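Local atomic coordinates of putative glutathionylspermidine synthase (Methylobacillus flagellatus, PDB entry 3N6X), a protein that probably acts as an ATP-dependent ligase of the circularly permuted ATP-grasp type 2 family, perhaps making glutathionylspermidine. Residues 104-109 against 125-130; 357-362 against 391-396; 76-81 against 468-473. One frame throughout, in Å; residues are numbered along the deposited sequence.

Contact 1: residues 104-109 against 125-130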
loop_
_atom_site.group_PDB
_atom_site.type_symbol
_atom_site.label_atom_id
_atom_site.label_comp_id
_atom_site.label_asym_id
_atom_site.label_seq_id
_atom_site.Cartn_x
_atom_site.Cartn_y
_atom_site.Cartn_z
ATOM N N ASP A 104 -12.779 18.078 -1.159
ATOM C CA ASP A 104 -12.622 19.492 -0.815
ATOM C C ASP A 104 -11.699 20.265 -1.794
ATOM O O ASP A 104 -12.114 21.319 -2.282
ATOM C CB ASP A 104 -12.156 19.647 0.637
ATOM C CG ASP A 104 -12.263 21.051 1.202
ATOM O OD1 ASP A 104 -13.165 21.792 0.778
ATOM O OD2 ASP A 104 -11.512 21.368 2.127
ATOM N N VAL A 105 -10.474 19.720 -2.129
ATOM C CA VAL A 105 -9.543 20.414 -3.058
ATOM C C VAL A 105 -10.106 20.663 -4.433
ATOM O O VAL A 105 -9.634 21.575 -5.132
ATOM C CB VAL A 105 -8.122 19.808 -3.169
ATOM C CG1 VAL A 105 -7.293 20.151 -1.974
ATOM C CG2 VAL A 105 -8.148 18.307 -3.439
ATOM N N TYR A 106 -11.008 19.778 -4.890
ATOM C CA TYR A 106 -11.592 19.891 -6.227
ATOM C C TYR A 106 -12.977 20.541 -6.179
ATOM O O TYR A 106 -13.668 20.598 -7.197
ATOM C CB TYR A 106 -11.624 18.518 -6.912
ATOM C CG TYR A 106 -10.242 17.982 -7.214
ATOM C CD1 TYR A 106 -9.357 18.697 -8.012
ATOM C CD2 TYR A 106 -9.835 16.735 -6.741
ATOM C CE1 TYR A 106 -8.087 18.206 -8.302
ATOM C CE2 TYR A 106 -8.565 16.230 -7.032
ATOM C CZ TYR A 106 -7.693 16.974 -7.810
ATOM O OH TYR A 106 -6.437 16.510 -8.099
ATOM N N HIS A 107 -13.366 21.070 -5.001
ATOM C CA HIS A 107 -14.645 21.751 -4.839
ATOM C C HIS A 107 -14.490 23.113 -4.172
ATOM O O HIS A 107 -13.901 23.990 -4.781
ATOM C CB HIS A 107 -15.714 20.838 -4.184
ATOM C CG HIS A 107 -16.175 19.740 -5.104
ATOM N ND1 HIS A 107 -15.512 18.515 -5.167
ATOM C CD2 HIS A 107 -17.150 19.752 -6.046
ATOM C CE1 HIS A 107 -16.137 17.815 -6.102
ATOM N NE2 HIS A 107 -17.118 18.517 -6.670
ATOM N N ASP A 108 -14.980 23.298 -2.931
ATOM C CA ASP A 108 -14.927 24.602 -2.261
ATOM C C ASP A 108 -13.592 24.958 -1.626
ATOM O O ASP A 108 -13.398 26.110 -1.234
ATOM C CB ASP A 108 -16.081 24.762 -1.260
ATOM C CG ASP A 108 -17.464 24.763 -1.923
ATOM O OD1 ASP A 108 -17.552 25.128 -3.124
ATOM O OD2 ASP A 108 -18.450 24.422 -1.237
ATOM N N GLN A 109 -12.659 23.987 -1.536
ATOM C CA GLN A 109 -11.321 24.201 -0.951
ATOM C C GLN A 109 -11.395 24.866 0.427
ATOM O O GLN A 109 -10.625 25.780 0.718
ATOM C CB GLN A 109 -10.405 24.969 -1.921
ATOM C CG GLN A 109 -10.243 24.245 -3.259
ATOM C CD GLN A 109 -9.407 24.993 -4.266
ATOM O OE1 GLN A 109 -9.271 26.211 -4.218
ATOM N NE2 GLN A 109 -8.872 24.271 -5.243
ATOM N N ALA A 125 1.971 19.060 -9.263
ATOM C CA ALA A 125 1.703 18.478 -10.590
ATOM C C ALA A 125 0.634 17.415 -10.515
ATOM O O ALA A 125 -0.032 17.133 -11.516
ATOM C CB ALA A 125 2.978 17.879 -11.159
ATOM N N GLN A 126 0.450 16.830 -9.318
ATOM C CA GLN A 126 -0.559 15.799 -9.079
ATOM C C GLN A 126 -1.971 16.388 -8.899
ATOM O O GLN A 126 -2.956 15.657 -9.023
ATOM C CB GLN A 126 -0.156 14.918 -7.891
ATOM C CG GLN A 126 1.017 13.982 -8.195
ATOM C CD GLN A 126 0.743 13.106 -9.393
ATOM O OE1 GLN A 126 -0.285 12.432 -9.480
ATOM N NE2 GLN A 126 1.643 13.125 -10.355
ATOM N N TYR A 127 -2.071 17.714 -8.648
ATOM C CA TYR A 127 -3.363 18.388 -8.580
ATOM C C TYR A 127 -3.856 18.561 -10.015
ATOM O O TYR A 127 -3.151 19.154 -10.825
ATOM C CB TYR A 127 -3.257 19.759 -7.858
ATOM C CG TYR A 127 -4.549 20.555 -7.890
ATOM C CD1 TYR A 127 -5.537 20.356 -6.930
ATOM C CD2 TYR A 127 -4.831 21.428 -8.945
ATOM C CE1 TYR A 127 -6.755 21.040 -6.987
ATOM C CE2 TYR A 127 -6.046 22.113 -9.015
ATOM C CZ TYR A 127 -7.001 21.922 -8.028
ATOM O OH TYR A 127 -8.196 22.597 -8.091
ATOM N N ARG A 128 -5.025 17.981 -10.350
ATOM C CA ARG A 128 -5.548 18.008 -11.721
ATOM C C ARG A 128 -6.681 18.999 -11.854
ATOM O O ARG A 128 -7.801 18.732 -11.398
ATOM C CB ARG A 128 -5.997 16.597 -12.183
ATOM C CG ARG A 128 -4.963 15.500 -11.951
ATOM C CD ARG A 128 -4.032 15.300 -13.124
ATOM N NE ARG A 128 -3.004 14.304 -12.825
ATOM C CZ ARG A 128 -1.935 14.091 -13.582
ATOM N NH1 ARG A 128 -1.752 14.791 -14.695
ATOM N NH2 ARG A 128 -1.045 13.171 -13.239
ATOM N N PRO A 129 -6.425 20.167 -12.493
ATOM C CA PRO A 129 -7.504 21.160 -12.668
ATOM C C PRO A 129 -8.693 20.623 -13.483
ATOM O O PRO A 129 -9.801 21.148 -13.355
ATOM C CB PRO A 129 -6.799 22.333 -13.366
ATOM C CG PRO A 129 -5.576 21.740 -13.984
ATOM C CD PRO A 129 -5.153 20.634 -13.087
ATOM N N GLU A 130 -8.479 19.513 -14.253
ATOM C CA GLU A 130 -9.529 18.811 -15.038
ATOM C C GLU A 130 -10.583 18.198 -14.121
ATOM O O GLU A 130 -11.712 17.924 -14.554
ATOM C CB GLU A 130 -8.908 17.698 -15.908
ATOM C CG GLU A 130 -7.934 18.208 -16.968
ATOM C CD GLU A 130 -6.501 18.403 -16.512
ATOM O OE1 GLU A 130 -6.208 18.183 -15.312
ATOM O OE2 GLU A 130 -5.667 18.789 -17.360
#
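Tyr-106, the first residue to leave helical geometry at the C-terminal end of helix 81-105, joins Val-105 and Gln-109 in meeting Tyr-127 and Arg-128 of the long loop that precedes strand 144-151. The two tyrosines run past each other in opposite directions, their planes 24° apart and their centroids 5.0 Å from each other. The rings are slid so far that they barely overlap: Tyr-106 CE1 comes over one face of Tyr-127, 3.4 Å from its CE1. At the far end of the first ring, Tyr-106 OH accepts a hydrogen bond from Arg-128 N of 3.0 Å, almost straight at 174°, with the donor lying in the ring plane at its edge. The same hydroxyl is also hydrogen-bonded to Gly-314 O, and two polar partners thus hold the phenol of this buried residue. Val-105 packs its CB 4.2 Å from Tyr-127 CE1, and the carbonyl O of Val-105 lies at the edge of the Tyr-127 ring. That oxygen takes a 2.8 Å hydrogen bond from Gln-109 NE2, the acceptor lying close to the amide plane of Gln-109. Gln-109, at the N-cap position of helix 110-113, thereby reaches back across the turn with its extended side chain, which crosses that of Tyr-127 at about a right angle. Val-317 of helix 316-319 packs on both tyrosines, and Phe-132 adds to the surroundings of Tyr-127. Arg-128 turns its end away from the pair to a salt bridge with Asp-280, while Asp-104 reaches Tyr-334 of helix 327-335.

Contact 2: residues 357-362 against 391-396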
loop_
_atom_site.group_PDB
_atom_site.type_symbol
_atom_site.label_atom_id
_atom_site.label_comp_id
_atom_site.label_asym_id
_atom_site.label_seq_id
_atom_site.Cartn_x
_atom_site.Cartn_y
_atom_site.Cartn_z
ATOM N N TYR A 357 18.720 21.354 8.091
ATOM C CA TYR A 357 18.638 20.488 9.266
ATOM C C TYR A 357 19.151 19.096 8.968
ATOM O O TYR A 357 19.980 18.584 9.713
ATOM C CB TYR A 357 17.192 20.428 9.825
ATOM C CG TYR A 357 17.092 19.585 11.077
ATOM C CD1 TYR A 357 16.870 18.211 11.002
ATOM C CD2 TYR A 357 17.317 20.140 12.334
ATOM C CE1 TYR A 357 16.839 17.420 12.148
ATOM C CE2 TYR A 357 17.275 19.361 13.487
ATOM C CZ TYR A 357 17.045 18.000 13.389
ATOM O OH TYR A 357 17.024 17.226 14.521
ATOM N N VAL A 358 18.654 18.475 7.886
ATOM C CA VAL A 358 19.024 17.112 7.515
ATOM C C VAL A 358 20.527 16.948 7.303
ATOM O O VAL A 358 21.116 16.050 7.889
ATOM C CB VAL A 358 18.189 16.575 6.326
ATOM C CG1 VAL A 358 18.685 15.198 5.879
ATOM C CG2 VAL A 358 16.714 16.519 6.687
ATOM N N LEU A 359 21.160 17.847 6.502
ATOM C CA LEU A 359 22.607 17.788 6.244
ATOM C C LEU A 359 23.421 17.995 7.513
ATOM O O LEU A 359 24.515 17.444 7.630
ATOM C CB LEU A 359 23.015 18.799 5.174
ATOM C CG LEU A 359 22.491 18.525 3.766
ATOM C CD1 LEU A 359 22.879 19.628 2.831
ATOM C CD2 LEU A 359 22.991 17.178 3.240
ATOM N N ASP A 360 22.866 18.740 8.486
ATOM C CA ASP A 360 23.534 18.996 9.764
ATOM C C ASP A 360 23.381 17.828 10.775
ATOM O O ASP A 360 24.169 17.729 11.710
ATOM C CB ASP A 360 23.041 20.321 10.385
ATOM C CG ASP A 360 23.924 20.844 11.507
ATOM O OD1 ASP A 360 25.153 21.008 11.275
ATOM O OD2 ASP A 360 23.396 21.080 12.616
ATOM N N ASN A 361 22.362 16.964 10.593
ATOM C CA ASN A 361 22.088 15.853 11.515
ATOM C C ASN A 361 21.956 14.527 10.761
ATOM O O ASN A 361 21.262 13.618 11.217
ATOM C CB ASN A 361 20.823 16.146 12.325
ATOM C CG ASN A 361 20.916 17.403 13.132
ATOM O OD1 ASN A 361 21.436 17.412 14.243
ATOM N ND2 ASN A 361 20.427 18.497 12.587
ATOM N N LEU A 362 22.668 14.405 9.638
ATOM C CA LEU A 362 22.621 13.259 8.727
ATOM C C LEU A 362 22.870 11.884 9.380
ATOM O O LEU A 362 22.233 10.906 8.990
ATOM C CB LEU A 362 23.580 13.495 7.550
ATOM C CG LEU A 362 23.257 12.778 6.241
ATOM C CD1 LEU A 362 21.932 13.238 5.662
ATOM C CD2 LEU A 362 24.352 13.006 5.217
ATOM N N ASP A 391 29.587 11.043 1.235
ATOM C CA ASP A 391 29.244 10.646 -0.136
ATOM C C ASP A 391 27.769 10.949 -0.417
ATOM O O ASP A 391 27.448 11.538 -1.457
ATOM C CB ASP A 391 29.509 9.133 -0.359
ATOM C CG ASP A 391 30.975 8.718 -0.360
ATOM O OD1 ASP A 391 31.791 9.402 -1.028
ATOM O OD2 ASP A 391 31.291 7.654 0.228
ATOM N N PHE A 392 26.865 10.543 0.523
ATOM C CA PHE A 392 25.419 10.749 0.403
ATOM C C PHE A 392 25.064 12.240 0.440
ATOM O O PHE A 392 24.174 12.680 -0.290
ATOM C CB PHE A 392 24.655 9.965 1.489
ATOM C CG PHE A 392 23.287 9.508 1.038
ATOM C CD1 PHE A 392 23.136 8.356 0.273
ATOM C CD2 PHE A 392 22.152 10.249 1.344
ATOM C CE1 PHE A 392 21.874 7.951 -0.170
ATOM C CE2 PHE A 392 20.891 9.843 0.902
ATOM C CZ PHE A 392 20.761 8.697 0.146
ATOM N N ARG A 393 25.821 13.023 1.248
ATOM C CA ARG A 393 25.718 14.481 1.348
ATOM C C ARG A 393 25.861 15.110 -0.059
ATOM O O ARG A 393 25.057 15.972 -0.438
ATOM C CB ARG A 393 26.820 14.999 2.287
ATOM C CG ARG A 393 26.683 16.440 2.691
ATOM C CD ARG A 393 27.696 16.783 3.764
ATOM N NE ARG A 393 27.160 17.736 4.741
ATOM C CZ ARG A 393 27.259 19.058 4.623
ATOM N NH1 ARG A 393 27.876 19.596 3.575
ATOM N NH2 ARG A 393 26.752 19.851 5.554
ATOM N N GLN A 394 26.839 14.610 -0.857
ATOM C CA GLN A 394 27.057 15.059 -2.235
ATOM C C GLN A 394 25.913 14.603 -3.120
ATOM O O GLN A 394 25.449 15.374 -3.953
ATOM C CB GLN A 394 28.411 14.538 -2.797
ATOM C CG GLN A 394 29.642 14.818 -1.909
ATOM C CD GLN A 394 29.760 16.268 -1.477
ATOM O OE1 GLN A 394 29.594 17.203 -2.280
ATOM N NE2 GLN A 394 30.066 16.483 -0.192
ATOM N N ARG A 395 25.450 13.339 -2.936
ATOM C CA ARG A 395 24.322 12.763 -3.696
ATOM C C ARG A 395 23.046 13.611 -3.474
ATOM O O ARG A 395 22.376 13.996 -4.445
ATOM C CB ARG A 395 24.085 11.299 -3.276
ATOM C CG ARG A 395 23.228 10.500 -4.257
ATOM C CD ARG A 395 22.814 9.148 -3.685
ATOM N NE ARG A 395 23.922 8.194 -3.657
ATOM N N ILE A 396 22.774 13.976 -2.202
ATOM C CA ILE A 396 21.647 14.839 -1.846
ATOM C C ILE A 396 21.760 16.199 -2.547
ATOM O O ILE A 396 20.824 16.612 -3.218
ATOM C CB ILE A 396 21.515 14.998 -0.300
ATOM C CG1 ILE A 396 21.035 13.679 0.359
ATOM C CG2 ILE A 396 20.593 16.181 0.054
ATOM C CD1 ILE A 396 21.192 13.632 1.883
HETATM O O HOH W 1 27.274 15.546 6.834
#
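Leu-359, in the last turn of helix 352-360, and Arg-393, within helix 386-398, mark the nearest approach of the two backbones, with CA atoms 6.7 Å apart. No direct hydrogen bond joins the segments; side chains fill the gap. Leu-359 directs its CB toward the other helix and sets CD2 against two partners, 3.8 Å from Arg-393 CG and 4.1 Å from Ile-396 CG2. Arg-393 starts out extended, CG anti to the backbone N (chi1 -169°), then bends at chi3, and its NH2 comes within 3.9 Å of Leu-359 CB. The arginine thus meets the leucine twice, through CG at CD2 and through its guanidinium end at CB, while Leu-359 O sits near the guanidinium plane at its edge. A water links the two polar groups weakly, accepting from Arg-393 NE and donating to Leu-359 O.

Both helices lie over the same face of the antiparallel sheet formed by strands 347-348, 403-407, 365-369 and 378-380, an alpha+beta layer consistent with a subdomain of the ATP-grasp fold. Val-358, Leu-362 and Phe-392 all rest on Val-367 of that sheet, and Leu-362 and Phe-392 share Leu-379 as well.

Nearer the strands, Leu-362 and Ile-396 slide past each other in opposite directions and touch through their CD1 atoms, 3.9 Å apart. Leu-362 CD2 meanwhile approaches the backbone N of Arg-393. Ile-396 continues onto Leu-349, which also touches Val-358. At the end of the first helix, Asn-361 ND2 donates to Tyr-357 O (2.9 Å) and lies over the centre of the Tyr-357 ring.

Contact 3: residues 76-81 against 468-473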
loop_
_atom_site.group_PDB
_atom_site.type_symbol
_atom_site.label_atom_id
_atom_site.label_comp_id
_atom_site.label_asym_id
_atom_site.label_seq_id
_atom_site.Cartn_x
_atom_site.Cartn_y
_atom_site.Cartn_z
ATOM N N PRO A 76 4.657 -16.511 10.459
ATOM C CA PRO A 76 3.660 -15.472 10.186
ATOM C C PRO A 76 3.782 -14.269 11.109
ATOM O O PRO A 76 4.300 -14.372 12.228
ATOM C CB PRO A 76 2.330 -16.196 10.398
ATOM C CG PRO A 76 2.644 -17.265 11.389
ATOM C CD PRO A 76 4.040 -17.711 11.067
ATOM N N ARG A 77 3.281 -13.131 10.642
ATOM C CA ARG A 77 3.170 -11.928 11.439
ATOM C C ARG A 77 1.771 -12.002 12.058
ATOM O O ARG A 77 0.781 -11.894 11.340
ATOM C CB ARG A 77 3.329 -10.687 10.526
ATOM C CG ARG A 77 3.052 -9.370 11.198
ATOM C CD ARG A 77 4.273 -8.858 11.919
ATOM N NE ARG A 77 4.009 -7.595 12.598
ATOM C CZ ARG A 77 4.074 -6.404 12.009
ATOM N NH1 ARG A 77 4.360 -6.309 10.714
ATOM N NH2 ARG A 77 3.830 -5.300 12.704
ATOM N N ILE A 78 1.684 -12.346 13.347
ATOM C CA ILE A 78 0.375 -12.546 13.998
ATOM C C ILE A 78 -0.075 -11.303 14.733
ATOM O O ILE A 78 0.691 -10.742 15.501
ATOM C CB ILE A 78 0.347 -13.817 14.919
ATOM C CG1 ILE A 78 1.036 -15.030 14.236
ATOM C CG2 ILE A 78 -1.091 -14.160 15.333
ATOM C CD1 ILE A 78 1.275 -16.243 15.152
ATOM N N LEU A 79 -1.333 -10.876 14.499
ATOM C CA LEU A 79 -1.938 -9.723 15.171
ATOM C C LEU A 79 -3.214 -10.161 15.846
ATOM O O LEU A 79 -3.973 -10.929 15.268
ATOM C CB LEU A 79 -2.235 -8.583 14.161
ATOM C CG LEU A 79 -1.031 -8.054 13.340
ATOM C CD1 LEU A 79 -1.500 -7.229 12.156
ATOM C CD2 LEU A 79 -0.074 -7.238 14.209
ATOM N N SER A 80 -3.449 -9.704 17.083
ATOM C CA SER A 80 -4.658 -10.071 17.824
ATOM C C SER A 80 -5.877 -9.355 17.285
ATOM O O SER A 80 -5.748 -8.339 16.593
ATOM C CB SER A 80 -4.486 -9.780 19.318
ATOM O OG SER A 80 -4.471 -8.389 19.598
ATOM N N ALA A 81 -7.063 -9.851 17.634
ATOM C CA ALA A 81 -8.318 -9.236 17.234
ATOM C C ALA A 81 -8.418 -7.791 17.720
ATOM O O ALA A 81 -8.967 -6.954 17.010
ATOM C CB ALA A 81 -9.493 -10.046 17.764
ATOM N N ASP A 468 3.283 -14.080 5.693
ATOM C CA ASP A 468 1.827 -14.107 5.764
ATOM C C ASP A 468 1.448 -13.306 7.008
ATOM O O ASP A 468 2.179 -13.347 7.996
ATOM C CB ASP A 468 1.334 -15.564 5.904
ATOM C CG ASP A 468 -0.176 -15.757 5.876
ATOM O OD1 ASP A 468 -0.901 -14.771 5.589
ATOM O OD2 ASP A 468 -0.632 -16.891 6.129
ATOM N N THR A 469 0.351 -12.547 6.954
ATOM C CA THR A 469 -0.123 -11.785 8.118
ATOM C C THR A 469 -1.403 -12.410 8.620
ATOM O O THR A 469 -2.399 -12.481 7.881
ATOM C CB THR A 469 -0.313 -10.279 7.779
ATOM O OG1 THR A 469 0.878 -9.775 7.195
ATOM C CG2 THR A 469 -0.686 -9.440 9.006
ATOM N N TRP A 470 -1.386 -12.868 9.873
ATOM C CA TRP A 470 -2.541 -13.500 10.494
ATOM C C TRP A 470 -3.280 -12.526 11.386
ATOM O O TRP A 470 -2.685 -11.959 12.300
ATOM C CB TRP A 470 -2.103 -14.703 11.334
ATOM C CG TRP A 470 -1.580 -15.880 10.559
ATOM C CD1 TRP A 470 -1.463 -15.999 9.202
ATOM C CD2 TRP A 470 -1.133 -17.122 11.112
ATOM N NE1 TRP A 470 -0.939 -17.228 8.879
ATOM C CE2 TRP A 470 -0.728 -17.940 10.034
ATOM C CE3 TRP A 470 -1.030 -17.625 12.426
ATOM C CZ2 TRP A 470 -0.249 -19.243 10.224
ATOM C CZ3 TRP A 470 -0.534 -18.905 12.613
ATOM C CH2 TRP A 470 -0.157 -19.703 11.523
ATOM N N ILE A 471 -4.576 -12.334 11.135
ATOM C CA ILE A 471 -5.420 -11.543 12.014
ATOM C C ILE A 471 -6.322 -12.525 12.733
ATOM O O ILE A 471 -7.049 -13.289 12.084
ATOM C CB ILE A 471 -6.199 -10.400 11.268
ATOM C CG1 ILE A 471 -5.275 -9.172 11.003
ATOM C CG2 ILE A 471 -7.412 -9.942 12.084
ATOM C CD1 ILE A 471 -4.223 -9.303 9.928
ATOM N N LEU A 472 -6.194 -12.596 14.061
ATOM C CA LEU A 472 -6.983 -13.530 14.868
ATOM C C LEU A 472 -8.414 -13.071 15.024
ATOM O O LEU A 472 -8.662 -11.870 15.151
ATOM C CB LEU A 472 -6.324 -13.783 16.234
ATOM C CG LEU A 472 -4.886 -14.337 16.191
ATOM C CD1 LEU A 472 -4.485 -14.884 17.543
ATOM C CD2 LEU A 472 -4.716 -15.427 15.076
ATOM N N LYS A 473 -9.371 -14.021 14.933
ATOM C CA LYS A 473 -10.815 -13.731 15.004
ATOM C C LYS A 473 -11.283 -13.268 16.389
ATOM O O LYS A 473 -10.778 -13.736 17.403
ATOM C CB LYS A 473 -11.638 -14.930 14.520
ATOM C CG LYS A 473 -11.624 -15.097 13.010
ATOM C CD LYS A 473 -12.495 -16.261 12.565
ATOM C CE LYS A 473 -11.680 -17.465 12.170
ATOM N NZ LYS A 473 -12.541 -18.600 11.762
#
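Trp-470 has CG beside the backbone N (chi1 -69°), and Ile-78 likewise sets CG1 beside its own (chi1 -44°); both side chains point to one face of the sheet and lie side by side. The two belong to a parallel beta pair, strand 77-79 beside the end of strand 464-471, part of a mixed sheet. The segments' backbones are stitched together by Arg-77 N to Asp-468 O, Trp-470 N to Arg-77 O, Leu-79 N to Trp-470 O and Leu-472 N to Leu-79 O, the alternation expected of parallel strands. Their axes lie 4.6 Å apart.

Pro-76 lies over one face of the indole: its CG stands 3.5 Å from the centroid of the six-membered ring, only 3° off the normal, a CH-pi contact. Its CB lies 3.5 Å from Trp-470 CE2. Ile-78 brings CG1 and CD1 both near CE3 of the tryptophan and turns CG2 to Leu-472 CD2 at 3.8 Å. Met-180 of helix 170-183, Phe-188 of helix 185-190 and Tyr-191 also meet the indole, so this side of the pair is buried.

On the other face, Leu-79 CD1 touches Thr-469 CG2 and Ile-471 CD1, and Leu-429 of strand 423-435 packs on Leu-79, Arg-77 and Thr-469. Arg-77 leads its end away to a salt bridge with Glu-12, and Thr-469 OG1 is hydrogen-bonded to Ala-445 O. Back on the tryptophan side, Asp-468 OD2, paired with Arg-177, also accepts from Trp-470 NE1 at 2.8 Å, the carboxylate oxygen close to the indole plane but the donor standing above the carboxylate plane.

Contact 3 pairs an early strand with one at the C-terminal end: its two segments lie 387 residues apart at their closest ends, and contacts 1 and 2 fall between them, in that order. Strand 77-79 runs into helix 81-105, whose end carries contact 1, yet the centres of contacts 1 and 3 are 38 Å apart, on opposite sides of the chain's centre. Contact 2 lies 34 Å from contact 1 and 39 Å from contact 3, centre to centre, between helices 352-360 and 386-398, which pack on a separate four-stranded antiparallel sheet. None touches another; they lie in separate parts of a probable ATP-grasp fold, contact 3 bringing distant residues into one mixed sheet.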